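Local coordinates for 2-dehydro-3-deoxy-D-arabinonate dehydratase (Sulfolobus solfataricus, PDB 2Q18), which catalyses the magnesium-dependent dehydration of 2-dehydro-3-deoxy-D-arabinonate to 2,5-dioxopentanoate, a step in the oxidation of D-arabinonate to 2-oxoglutarate, at residues T209-R214 with I271-I276; E138-E143 with K264-E269. One frame throughout, in Å; residues are numbered along the deposited sequence.

Contact 1 (T209-R214 with I271-I276); sequences TLKIVR and IVEITI
Ile-271 pairs with Val-213 at one end of an antiparallel strand ladder, giving its N-H to Val-213 O and receiving Val-213 N on its own O at 2.7 Å. On the face they share, Val-213 CB and Ile-271 CB meet at 4.1 Å; the end of the Ile-271 side chain leads away, and the side chain also packs on Ile-283 and Pro-285 of strand 280-288. Val-272 turns to the other, buried face, opposite Ile-212 in a non-hydrogen-bonded pair; its CG1 touches Leu-210 CD1 at 3.8 Å. Glu-273 and Lys-211 form the middle hydrogen-bonded pair, each N bonded to the other's O. The Glu-273 chain, extended beyond CG, brings its carboxylate to two neighbours on the facing strand: OE2 lies 3.8 Å from Val-213 CG2, and OE1 meets Lys-211. The lysine chain bends at chi3 (71°), which brings CE to 3.8 Å from Glu-273 OE1; NZ stands 3.9 Å from the same oxygen, a long salt bridge. Ile-274 returns to the buried face and offers CG1 to Leu-210 CD1, again at 3.8 Å, so one leucine methyl touches both its ladder partner Ile-274 and the diagonal neighbour Val-272. Thr-275 closes the ladder with Thr-209 through a further pair of backbone bonds. One water joins Thr-209 OG1 to Thr-275 O, and another joins Thr-275 OG1, which also bonds Thr-281 OG1, to Thr-209 O. Strands 217-225 and 280-288 continue the sheet beyond the two partners. Its aliphatic face packs on Ile-161 and Asp-163 of strand 156-167, and the other face is mixed, with the glutamate, lysine and threonines beside Val-213 and Ile-271: a two-faced antiparallel ladder in the FAH-family fold, backing the layer that bears the metal ligand Asp-164.

Contact 2 (E138-E143 with K264-E269); sequences EWTLPE and KGLKDE
A loop-to-strand contact, made by one backbone hydrogen bond and a small apolar cluster, sets residues 264-269, ahead of strand 271-276, against the start of strand 140-150. Leu-266 N donates to Thr-140 O at 2.9 Å, almost straight (175°). A water widens this link: it accepts from Thr-140 N and donates to Leu-266 O, so both peptide polar groups of each residue are used between the segments. Beside the bond, Leu-266 sets both methyls against the CD corner of Pro-142, CD1 at 3.6 Å and CD2 at 3.7 Å from Pro-142 CD. Nearby, Leu-141 CD2 comes to 3.4 Å from Lys-264 O. Gly-265 CA sits at the edge of the Trp-139 indole, near the ring plane, 3.8 Å from Trp-139 CD1. Pro-142 also packs on Leu-210 and Ile-212, while the next residue, Glu-143, is a magnesium ligand. Polar backbone and apolar side chains thus share the work: direction comes from one straight backbone hydrogen bond and a water that pairs the remaining N-H and C=O, while the leucine and proline add apolar packing just before the magnesium ligand in the chain.

In the fold
Both contacts are partly buried, contact 1 centred about 13 Å and contact 2 about 17 Å from the centre of the chain, and they touch. Contact 1 is regular sheet pairing, with six backbone bonds, one buried aliphatic face and one partly exposed mixed face; contact 2 is irregular, with about half the buried area and a single direct bond helped by water. The buried face of contact 1 meets the apolar part of contact 2: Ile-212 CD1 packs on Leu-266 CD1 at 3.8 Å, and Val-272 CG1 on Pro-142 CB at 3.9 Å. Arg-214 NH1 of contact 1 probably bonds to Gly-265 O. Residues 264-269 lead into strand 271-276, joining the contacts along the chain.

Contact 1 (T209-R214 with I271-I276)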
ATOM      1  N   THR A 209     -39.455  13.903   7.935  1.00 31.88           N
ATOM      2  CA  THR A 209     -39.721  15.210   8.533  1.00 31.56           C
ATOM      3  C   THR A 209     -38.494  16.099   8.409  1.00 31.06           C
ATOM      4  O   THR A 209     -37.394  15.697   8.793  1.00 31.70           O
ATOM      5  CB  THR A 209     -40.119  15.087  10.024  1.00 31.47           C
ATOM      6  OG1 THR A 209     -41.176  14.127  10.162  1.00 32.47           O
ATOM      7  CG2 THR A 209     -40.573  16.437  10.591  1.00 31.19           C
ATOM      8  N   LEU A 210     -38.692  17.294   7.858  1.00 30.07           N
ATOM      9  CA  LEU A 210     -37.654  18.316   7.796  1.00 30.01           C
ATOM     10  C   LEU A 210     -37.926  19.443   8.794  1.00 31.03           C
ATOM     11  O   LEU A 210     -39.056  19.932   8.902  1.00 30.15           O
ATOM     12  CB  LEU A 210     -37.543  18.901   6.381  1.00 29.83           C
ATOM     13  CG  LEU A 210     -36.715  20.181   6.181  1.00 29.15           C
ATOM     14  CD1 LEU A 210     -35.221  19.938   6.392  1.00 28.21           C
ATOM     15  CD2 LEU A 210     -36.963  20.797   4.811  1.00 29.38           C
ATOM     16  N   LYS A 211     -36.875  19.846   9.509  1.00 30.47           N
ATOM     17  CA  LYS A 211     -36.902  21.034  10.356  1.00 31.12           C
ATOM     18  C   LYS A 211     -35.682  21.892  10.069  1.00 30.46           C
ATOM     19  O   LYS A 211     -34.555  21.388  10.011  1.00 30.27           O
ATOM     20  CB  LYS A 211     -36.920  20.654  11.839  1.00 31.57           C
ATOM     21  CG  LYS A 211     -38.250  20.118  12.329  1.00 34.98           C
ATOM     22  CD  LYS A 211     -38.132  19.432  13.688  1.00 42.51           C
ATOM     23  CE  LYS A 211     -37.886  20.423  14.815  1.00 46.50           C
ATOM     24  NZ  LYS A 211     -37.934  19.752  16.151  1.00 51.54           N
ATOM     25  N   ILE A 212     -35.917  23.183   9.860  1.00 29.26           N
ATOM     26  CA  ILE A 212     -34.841  24.159   9.799  1.00 28.52           C
ATOM     27  C   ILE A 212     -34.927  25.004  11.068  1.00 30.01           C
ATOM     28  O   ILE A 212     -35.930  25.685  11.309  1.00 29.99           O
ATOM     29  CB  ILE A 212     -34.926  25.048   8.542  1.00 27.89           C
ATOM     30  CG1 ILE A 212     -34.942  24.175   7.271  1.00 29.03           C
ATOM     31  CG2 ILE A 212     -33.768  26.053   8.523  1.00 24.29           C
ATOM     32  CD1 ILE A 212     -35.343  24.907   5.987  1.00 29.42           C
ATOM     33  N   VAL A 213     -33.879  24.935  11.883  1.00 30.06           N
ATOM     34  CA  VAL A 213     -33.842  25.628  13.166  1.00 29.44           C
ATOM     35  C   VAL A 213     -32.906  26.825  13.063  1.00 30.36           C
ATOM     36  O   VAL A 213     -31.721  26.677  12.745  1.00 30.34           O
ATOM     37  CB  VAL A 213     -33.422  24.681  14.321  1.00 29.89           C
ATOM     38  CG1 VAL A 213     -33.429  25.420  15.666  1.00 29.99           C
ATOM     39  CG2 VAL A 213     -34.344  23.474  14.383  1.00 27.59           C
ATOM     40  N   ARG A 214     -33.459  28.012  13.306  1.00 30.42           N
ATOM     41  CA  ARG A 214     -32.712  29.261  13.246  1.00 31.46           C
ATOM     42  C   ARG A 214     -32.727  29.909  14.625  1.00 32.18           C
ATOM     43  O   ARG A 214     -33.792  30.251  15.134  1.00 31.85           O
ATOM     44  CB  ARG A 214     -33.337  30.203  12.211  1.00 31.26           C
ATOM     45  CG  ARG A 214     -32.562  31.498  11.983  1.00 31.78           C
ATOM     46  CD  ARG A 214     -32.979  32.159  10.675  1.00 34.93           C
ATOM     47  NE  ARG A 214     -32.690  31.300   9.528  1.00 34.95           N
ATOM     48  CZ  ARG A 214     -33.031  31.568   8.267  1.00 38.18           C
ATOM     49  NH1 ARG A 214     -32.712  30.709   7.303  1.00 31.19           N
ATOM     50  NH2 ARG A 214     -33.675  32.692   7.961  1.00 35.21           N
ATOM     51  N   ILE A 271     -29.659  25.174  11.603  1.00 27.36           N
ATOM     52  CA  ILE A 271     -29.540  23.745  11.853  1.00 27.97           C
ATOM     53  C   ILE A 271     -30.623  23.028  11.057  1.00 28.53           C
ATOM     54  O   ILE A 271     -31.817  23.305  11.221  1.00 27.55           O
ATOM     55  CB  ILE A 271     -29.670  23.370  13.362  1.00 28.03           C
ATOM     56  CG1 ILE A 271     -28.777  24.251  14.263  1.00 27.09           C
ATOM     57  CG2 ILE A 271     -29.412  21.874  13.572  1.00 27.82           C
ATOM     58  CD1 ILE A 271     -27.269  24.220  13.967  1.00 25.46           C
ATOM     59  N   VAL A 272     -30.191  22.114  10.191  1.00 28.08           N
ATOM     60  CA  VAL A 272     -31.103  21.309   9.390  1.00 27.16           C
ATOM     61  C   VAL A 272     -31.218  19.927  10.017  1.00 27.53           C
ATOM     62  O   VAL A 272     -30.214  19.241  10.229  1.00 27.68           O
ATOM     63  CB  VAL A 272     -30.634  21.213   7.911  1.00 27.19           C
ATOM     64  CG1 VAL A 272     -31.555  20.302   7.100  1.00 27.49           C
ATOM     65  CG2 VAL A 272     -30.563  22.598   7.285  1.00 26.03           C
ATOM     66  N   GLU A 273     -32.450  19.531  10.325  1.00 26.83           N
ATOM     67  CA  GLU A 273     -32.716  18.243  10.942  1.00 28.18           C
ATOM     68  C   GLU A 273     -33.688  17.481  10.068  1.00 27.72           C
ATOM     69  O   GLU A 273     -34.747  18.001   9.710  1.00 27.66           O
ATOM     70  CB  GLU A 273     -33.303  18.419  12.346  1.00 27.53           C
ATOM     71  CG  GLU A 273     -32.507  19.362  13.250  1.00 29.05           C
ATOM     72  CD  GLU A 273     -33.165  19.585  14.613  1.00 32.36           C
ATOM     73  OE1 GLU A 273     -34.286  19.079  14.845  1.00 37.10           O
ATOM     74  OE2 GLU A 273     -32.550  20.272  15.457  1.00 39.00           O
ATOM     75  N   ILE A 274     -33.318  16.253   9.711  1.00 27.22           N
ATOM     76  CA  ILE A 274     -34.154  15.411   8.863  1.00 26.61           C
ATOM     77  C   ILE A 274     -34.347  14.059   9.523  1.00 27.63           C
ATOM     78  O   ILE A 274     -33.376  13.354   9.815  1.00 27.37           O
ATOM     79  CB  ILE A 274     -33.574  15.238   7.430  1.00 26.47           C
ATOM     80  CG1 ILE A 274     -33.373  16.603   6.765  1.00 25.22           C
ATOM     81  CG2 ILE A 274     -34.497  14.353   6.581  1.00 24.66           C
ATOM     82  CD1 ILE A 274     -32.376  16.612   5.618  1.00 24.02           C
ATOM     83  N   THR A 275     -35.608  13.713   9.759  1.00 27.31           N
ATOM     84  CA  THR A 275     -35.960  12.465  10.402  1.00 28.38           C
ATOM     85  C   THR A 275     -36.635  11.543   9.398  1.00 28.55           C
ATOM     86  O   THR A 275     -37.489  11.979   8.622  1.00 28.19           O
ATOM     87  CB  THR A 275     -36.900  12.713  11.609  1.00 28.78           C
ATOM     88  OG1 THR A 275     -36.312  13.689  12.475  1.00 31.28           O
ATOM     89  CG2 THR A 275     -37.146  11.429  12.398  1.00 28.34           C
ATOM     90  N   ILE A 276     -36.223  10.277   9.396  1.00 29.04           N
ATOM     91  CA  ILE A 276     -36.908   9.242   8.627  1.00 29.45           C
ATOM     92  C   ILE A 276     -37.172   8.052   9.537  1.00 30.24           C
ATOM     93  O   ILE A 276     -36.290   7.633  10.290  1.00 30.77           O
ATOM     94  CB  ILE A 276     -36.116   8.804   7.360  1.00 29.26           C
ATOM     95  CG1 ILE A 276     -35.927   9.994   6.407  1.00 28.50           C
ATOM     96  CG2 ILE A 276     -36.833   7.643   6.647  1.00 29.64           C
ATOM     97  CD1 ILE A 276     -35.308   9.647   5.052  1.00 28.91           C
TER
HETATM   98  O   HOH W   1     -40.305  11.627  10.129  1.00 39.03           O
HETATM   99  O   HOH W   2     -36.520  16.180  11.915  1.00 41.20           O

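Contact 2 (E138-E143 with K264-E269)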
ATOM      1  N   GLU A 138     -28.497  32.925  -3.300  1.00 34.27           N
ATOM      2  CA  GLU A 138     -29.332  33.702  -2.384  1.00 35.82           C
ATOM      3  C   GLU A 138     -30.596  32.934  -2.008  1.00 34.50           C
ATOM      4  O   GLU A 138     -31.470  33.463  -1.314  1.00 34.25           O
ATOM      5  CB  GLU A 138     -29.690  35.064  -3.001  1.00 37.05           C
ATOM      6  CG  GLU A 138     -28.583  36.120  -2.898  1.00 43.36           C
ATOM      7  CD  GLU A 138     -27.472  35.949  -3.937  1.00 52.96           C
ATOM      8  OE1 GLU A 138     -27.789  35.772  -5.136  1.00 54.91           O
ATOM      9  OE2 GLU A 138     -26.278  36.010  -3.556  1.00 55.58           O
ATOM     10  N   TRP A 139     -30.696  31.689  -2.477  1.00 32.37           N
ATOM     11  CA  TRP A 139     -31.828  30.825  -2.142  1.00 30.80           C
ATOM     12  C   TRP A 139     -31.472  29.333  -2.226  1.00 31.08           C
ATOM     13  O   TRP A 139     -31.710  28.669  -3.246  1.00 31.15           O
ATOM     14  CB  TRP A 139     -33.060  31.166  -3.001  1.00 30.13           C
ATOM     15  CG  TRP A 139     -34.276  30.354  -2.665  1.00 28.91           C
ATOM     16  CD1 TRP A 139     -34.704  29.993  -1.418  1.00 28.71           C
ATOM     17  CD2 TRP A 139     -35.228  29.809  -3.589  1.00 29.92           C
ATOM     18  NE1 TRP A 139     -35.857  29.250  -1.510  1.00 29.71           N
ATOM     19  CE2 TRP A 139     -36.201  29.123  -2.831  1.00 29.10           C
ATOM     20  CE3 TRP A 139     -35.352  29.835  -4.985  1.00 28.90           C
ATOM     21  CZ2 TRP A 139     -37.285  28.463  -3.420  1.00 31.12           C
ATOM     22  CZ3 TRP A 139     -36.430  29.178  -5.571  1.00 29.81           C
ATOM     23  CH2 TRP A 139     -37.381  28.501  -4.788  1.00 29.40           C
ATOM     24  N   THR A 140     -30.906  28.819  -1.137  1.00 29.97           N
ATOM     25  CA  THR A 140     -30.526  27.417  -1.039  1.00 28.77           C
ATOM     26  C   THR A 140     -31.455  26.692  -0.080  1.00 28.70           C
ATOM     27  O   THR A 140     -31.680  27.150   1.044  1.00 29.28           O
ATOM     28  CB  THR A 140     -29.051  27.268  -0.590  1.00 28.28           C
ATOM     29  OG1 THR A 140     -28.189  27.717  -1.642  1.00 27.42           O
ATOM     30  CG2 THR A 140     -28.714  25.822  -0.255  1.00 28.47           C
ATOM     31  N   LEU A 141     -31.999  25.567  -0.534  1.00 27.24           N
ATOM     32  CA  LEU A 141     -32.872  24.749   0.290  1.00 27.73           C
ATOM     33  C   LEU A 141     -32.289  23.364   0.535  1.00 28.67           C
ATOM     34  O   LEU A 141     -31.596  22.823  -0.329  1.00 28.71           O
ATOM     35  CB  LEU A 141     -34.252  24.611  -0.359  1.00 27.29           C
ATOM     36  CG  LEU A 141     -35.130  25.860  -0.491  1.00 28.80           C
ATOM     37  CD1 LEU A 141     -36.457  25.484  -1.147  1.00 27.87           C
ATOM     38  CD2 LEU A 141     -35.358  26.518   0.868  1.00 27.82           C
ATOM     39  N   PRO A 142     -32.565  22.786   1.720  1.00 29.20           N
ATOM     40  CA  PRO A 142     -32.282  21.374   1.897  1.00 29.17           C
ATOM     41  C   PRO A 142     -33.385  20.566   1.224  1.00 29.53           C
ATOM     42  O   PRO A 142     -34.539  21.003   1.185  1.00 29.92           O
ATOM     43  CB  PRO A 142     -32.341  21.188   3.414  1.00 29.37           C
ATOM     44  CG  PRO A 142     -33.301  22.247   3.887  1.00 29.17           C
ATOM     45  CD  PRO A 142     -33.152  23.400   2.931  1.00 29.21           C
ATOM     46  N   GLU A 143     -33.026  19.413   0.677  1.00 28.73           N
ATOM     47  CA  GLU A 143     -34.013  18.508   0.112  1.00 28.66           C
ATOM     48  C   GLU A 143     -33.911  17.164   0.830  1.00 28.45           C
ATOM     49  O   GLU A 143     -32.969  16.401   0.597  1.00 28.51           O
ATOM     50  CB  GLU A 143     -33.844  18.391  -1.408  1.00 28.15           C
ATOM     51  CG  GLU A 143     -33.928  19.745  -2.130  1.00 28.56           C
ATOM     52  CD  GLU A 143     -33.920  19.646  -3.655  1.00 30.70           C
ATOM     53  OE1 GLU A 143     -34.158  20.686  -4.309  1.00 30.93           O
ATOM     54  OE2 GLU A 143     -33.674  18.546  -4.203  1.00 32.14           O
ATOM     55  N   LYS A 264     -37.631  30.851   2.679  1.00 38.82           N
ATOM     56  CA  LYS A 264     -37.075  29.886   3.631  1.00 37.31           C
ATOM     57  C   LYS A 264     -35.643  29.450   3.309  1.00 36.49           C
ATOM     58  O   LYS A 264     -35.190  28.389   3.745  1.00 36.61           O
ATOM     59  CB  LYS A 264     -38.006  28.673   3.780  1.00 37.26           C
ATOM     60  CG  LYS A 264     -39.400  29.000   4.332  1.00 38.95           C
ATOM     61  CD  LYS A 264     -39.324  29.669   5.705  1.00 40.24           C
ATOM     62  CE  LYS A 264     -40.687  30.124   6.205  1.00 42.78           C
ATOM     63  NZ  LYS A 264     -41.542  28.980   6.616  1.00 48.24           N
ATOM     64  N   GLY A 265     -34.933  30.284   2.553  1.00 35.52           N
ATOM     65  CA  GLY A 265     -33.543  30.026   2.204  1.00 34.70           C
ATOM     66  C   GLY A 265     -32.652  29.886   3.424  1.00 34.95           C
ATOM     67  O   GLY A 265     -32.748  30.667   4.379  1.00 33.61           O
ATOM     68  N   LEU A 266     -31.791  28.873   3.390  1.00 33.93           N
ATOM     69  CA  LEU A 266     -30.825  28.611   4.453  1.00 33.48           C
ATOM     70  C   LEU A 266     -29.862  29.773   4.646  1.00 33.29           C
ATOM     71  O   LEU A 266     -29.484  30.444   3.685  1.00 32.98           O
ATOM     72  CB  LEU A 266     -30.021  27.351   4.108  1.00 33.45           C
ATOM     73  CG  LEU A 266     -30.316  25.982   4.732  1.00 34.70           C
ATOM     74  CD1 LEU A 266     -31.752  25.791   5.216  1.00 33.24           C
ATOM     75  CD2 LEU A 266     -29.893  24.862   3.776  1.00 32.76           C
ATOM     76  N   LYS A 267     -29.466  30.011   5.891  1.00 33.55           N
ATOM     77  CA  LYS A 267     -28.354  30.921   6.157  1.00 35.09           C
ATOM     78  C   LYS A 267     -27.360  30.374   7.175  1.00 33.01           C
ATOM     79  O   LYS A 267     -27.610  29.359   7.820  1.00 32.62           O
ATOM     80  CB  LYS A 267     -28.825  32.343   6.512  1.00 36.09           C
ATOM     81  CG  LYS A 267     -29.889  32.452   7.575  1.00 39.01           C
ATOM     82  CD  LYS A 267     -30.341  33.919   7.769  1.00 38.90           C
ATOM     83  CE  LYS A 267     -31.079  34.461   6.544  1.00 45.08           C
ATOM     84  NZ  LYS A 267     -31.582  35.851   6.747  1.00 49.42           N
ATOM     85  N   ASP A 268     -26.223  31.053   7.284  1.00 33.12           N
ATOM     86  CA  ASP A 268     -25.145  30.661   8.179  1.00 33.14           C
ATOM     87  C   ASP A 268     -25.679  30.352   9.575  1.00 33.00           C
ATOM     88  O   ASP A 268     -26.505  31.096  10.113  1.00 32.21           O
ATOM     89  CB  ASP A 268     -24.091  31.768   8.239  1.00 33.64           C
ATOM     90  CG  ASP A 268     -22.752  31.276   8.751  1.00 35.36           C
ATOM     91  OD1 ASP A 268     -22.113  30.443   8.067  1.00 36.02           O
ATOM     92  OD2 ASP A 268     -22.325  31.734   9.830  1.00 34.91           O
ATOM     93  N   GLU A 269     -25.221  29.225  10.124  1.00 31.65           N
ATOM     94  CA  GLU A 269     -25.547  28.760  11.485  1.00 31.77           C
ATOM     95  C   GLU A 269     -26.941  28.143  11.670  1.00 30.44           C
ATOM     96  O   GLU A 269     -27.267  27.705  12.774  1.00 29.48           O
ATOM     97  CB  GLU A 269     -25.253  29.825  12.568  1.00 32.52           C
ATOM     98  CG  GLU A 269     -23.820  30.398  12.578  1.00 37.29           C
ATOM     99  CD  GLU A 269     -22.713  29.349  12.754  1.00 47.33           C
ATOM    100  OE1 GLU A 269     -22.998  28.199  13.170  1.00 50.75           O
ATOM    101  OE2 GLU A 269     -21.539  29.684  12.474  1.00 51.40           O
TER
HETATM  102  O   HOH W   3     -30.145  30.659   0.966  1.00 29.17           O